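Local structure of YycN protein (Bacillus subtilis, 1ON0) at residues 87-92 / 123-128. The protein probably transfers an acyl group, most likely acetyl from acetyl-CoA, to an as yet unidentified acceptor, as a homodimeric member of the GNAT acetyltransferase family. Residues are numbered along the deposited sequence; the frame is centred on the assembly and turned at random.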
# COMPACT_ATOMS: atom_id res chain seq x y z
N GLN B 87 -0.54 -17.59 28.73
CA GLN B 87 -0.93 -18.09 27.42
C GLN B 87 -0.18 -17.31 26.34
O GLN B 87 -0.72 -17.01 25.27
CB GLN B 87 -2.46 -17.94 27.24
CG GLN B 87 -3.13 -19.00 26.35
CD GLN B 87 -3.55 -20.28 27.10
OE1 GLN B 87 -4.29 -20.23 28.09
NE2 GLN B 87 -3.08 -21.42 26.61
N GLU B 88 1.07 -16.98 26.62
CA GLU B 88 1.87 -16.22 25.68
C GLU B 88 2.45 -17.15 24.61
O GLU B 88 2.46 -18.37 24.77
CB GLU B 88 3.00 -15.51 26.42
CG GLU B 88 3.56 -14.27 25.71
CD GLU B 88 4.55 -13.49 26.56
OE1 GLU B 88 4.85 -12.32 26.21
OE2 GLU B 88 5.03 -14.04 27.57
N ALA B 89 2.89 -16.56 23.51
CA ALA B 89 3.49 -17.32 22.42
C ALA B 89 4.56 -16.41 21.86
O ALA B 89 4.37 -15.20 21.74
CB ALA B 89 2.46 -17.66 21.36
N PHE B 90 5.71 -16.99 21.54
CA PHE B 90 6.81 -16.21 21.00
C PHE B 90 6.83 -16.27 19.49
O PHE B 90 6.59 -17.32 18.89
CB PHE B 90 8.14 -16.72 21.55
CG PHE B 90 9.33 -15.85 21.19
CD1 PHE B 90 10.23 -16.25 20.21
CD2 PHE B 90 9.55 -14.65 21.84
CE1 PHE B 90 11.36 -15.48 19.89
CE2 PHE B 90 10.67 -13.87 21.54
CZ PHE B 90 11.57 -14.28 20.56
N ILE B 91 7.14 -15.13 18.89
CA ILE B 91 7.23 -15.04 17.44
C ILE B 91 8.70 -15.19 17.05
O ILE B 91 9.46 -14.21 17.05
CB ILE B 91 6.71 -13.68 16.95
CG1 ILE B 91 5.23 -13.54 17.33
CG2 ILE B 91 6.88 -13.58 15.44
CD1 ILE B 91 4.68 -12.15 17.17
N TYR B 92 9.11 -16.41 16.72
CA TYR B 92 10.49 -16.64 16.33
C TYR B 92 10.79 -15.96 15.01
O TYR B 92 11.90 -15.50 14.79
CB TYR B 92 10.79 -18.15 16.22
CG TYR B 92 11.20 -18.77 17.54
CD1 TYR B 92 12.39 -18.40 18.16
CD2 TYR B 92 10.36 -19.65 18.23
CE1 TYR B 92 12.72 -18.86 19.42
CE2 TYR B 92 10.69 -20.12 19.49
CZ TYR B 92 11.87 -19.71 20.09
OH TYR B 92 12.17 -20.08 21.38
N ARG B 123 -3.03 -15.68 24.53
CA ARG B 123 -3.51 -14.41 25.08
C ARG B 123 -2.48 -13.29 24.98
O ARG B 123 -2.81 -12.12 25.21
CB ARG B 123 -3.91 -14.56 26.55
CG ARG B 123 -5.26 -15.21 26.81
CD ARG B 123 -5.98 -14.46 27.94
NE ARG B 123 -5.13 -14.28 29.12
CZ ARG B 123 -5.30 -13.32 30.03
NH1 ARG B 123 -6.29 -12.44 29.91
NH2 ARG B 123 -4.47 -13.23 31.07
N LYS B 124 -1.24 -13.62 24.65
CA LYS B 124 -0.19 -12.61 24.55
C LYS B 124 0.89 -13.02 23.55
O LYS B 124 1.15 -14.21 23.35
CB LYS B 124 0.43 -12.40 25.94
CG LYS B 124 1.47 -11.30 26.04
CD LYS B 124 2.00 -11.18 27.47
CE LYS B 124 3.08 -10.12 27.58
NZ LYS B 124 3.49 -9.85 28.98
N LEU B 125 1.50 -12.04 22.90
CA LEU B 125 2.54 -12.29 21.93
C LEU B 125 3.83 -11.64 22.33
O LEU B 125 3.84 -10.51 22.82
CB LEU B 125 2.13 -11.76 20.56
CG LEU B 125 0.92 -12.41 19.93
CD1 LEU B 125 0.59 -11.65 18.66
CD2 LEU B 125 1.21 -13.89 19.63
N SER B 126 4.92 -12.35 22.10
CA SER B 126 6.25 -11.84 22.45
C SER B 126 7.17 -12.09 21.25
O SER B 126 7.00 -13.06 20.52
CB SER B 126 6.73 -12.58 23.69
OG SER B 126 7.94 -12.05 24.16
N LEU B 127 8.14 -11.20 21.05
CA LEU B 127 9.05 -11.33 19.92
C LEU B 127 10.38 -10.59 20.11
O LEU B 127 10.51 -9.74 21.00
CB LEU B 127 8.38 -10.81 18.65
CG LEU B 127 8.10 -9.30 18.58
CD1 LEU B 127 9.39 -8.53 18.39
CD2 LEU B 127 7.17 -9.02 17.40
N HIS B 128 11.35 -10.90 19.26
CA HIS B 128 12.66 -10.24 19.30
C HIS B 128 12.89 -9.52 17.98
O HIS B 128 12.58 -10.03 16.90
CB HIS B 128 13.78 -11.26 19.52
CG HIS B 128 15.14 -10.75 19.18
ND1 HIS B 128 15.55 -10.48 17.89
CD2 HIS B 128 16.20 -10.44 19.97
CE1 HIS B 128 16.79 -10.03 17.90
NE2 HIS B 128 17.21 -10.00 19.15
O HOH W 1 11.56 -12.67 17.10
O HOH W 2 12.20 -12.23 14.86
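Three side chains on one face of this parallel strand pair, E88, K124 and F90, each set CG anti to the backbone N (chi1 -156°, -175° and -172°). E88 and K124 then run out fully extended, side by side, so that their methylenes touch along their length. E88 OE1 ends 3.1 Å from K124 CE and also touches S126 CB. From E88 OE1 to K124 NZ it is 4.0 Å, a long salt bridge. The F90 ring instead leans across the neighbouring strand: CE2 lies 3.4 Å from L127 CA, CZ reaches H128 CB, and S126 OG sits at the ring edge, in its plane. Between the strands runs a parallel ladder: A89 bonds through both its N and its O, to K124 O and S126 N (the latter in the carbonyl plane), while I91 gives its N to S126 O at 2.6 Å, nearly along the C=O axis. Past this bond the two chains part, and a water takes over, accepting from H128 N and donating to I91 O (2.6 Å). On the other face I91 CB packs on L127 CB at 3.7 Å, while L113 of helix 105-119 covers I91 and L125; strand 88-96, that helix and strand 124-127 form the beta-alpha-beta unit of the GNAT fold. The chemistry is thus two-sided: apolar side chains pack on the face toward helix 105-119, whereas the carboxylate and ammonium of the E88-K124 pair, too far apart for a tight ion pair, probably add only modest electrostatic attraction to an edge held mainly by backbone bonds.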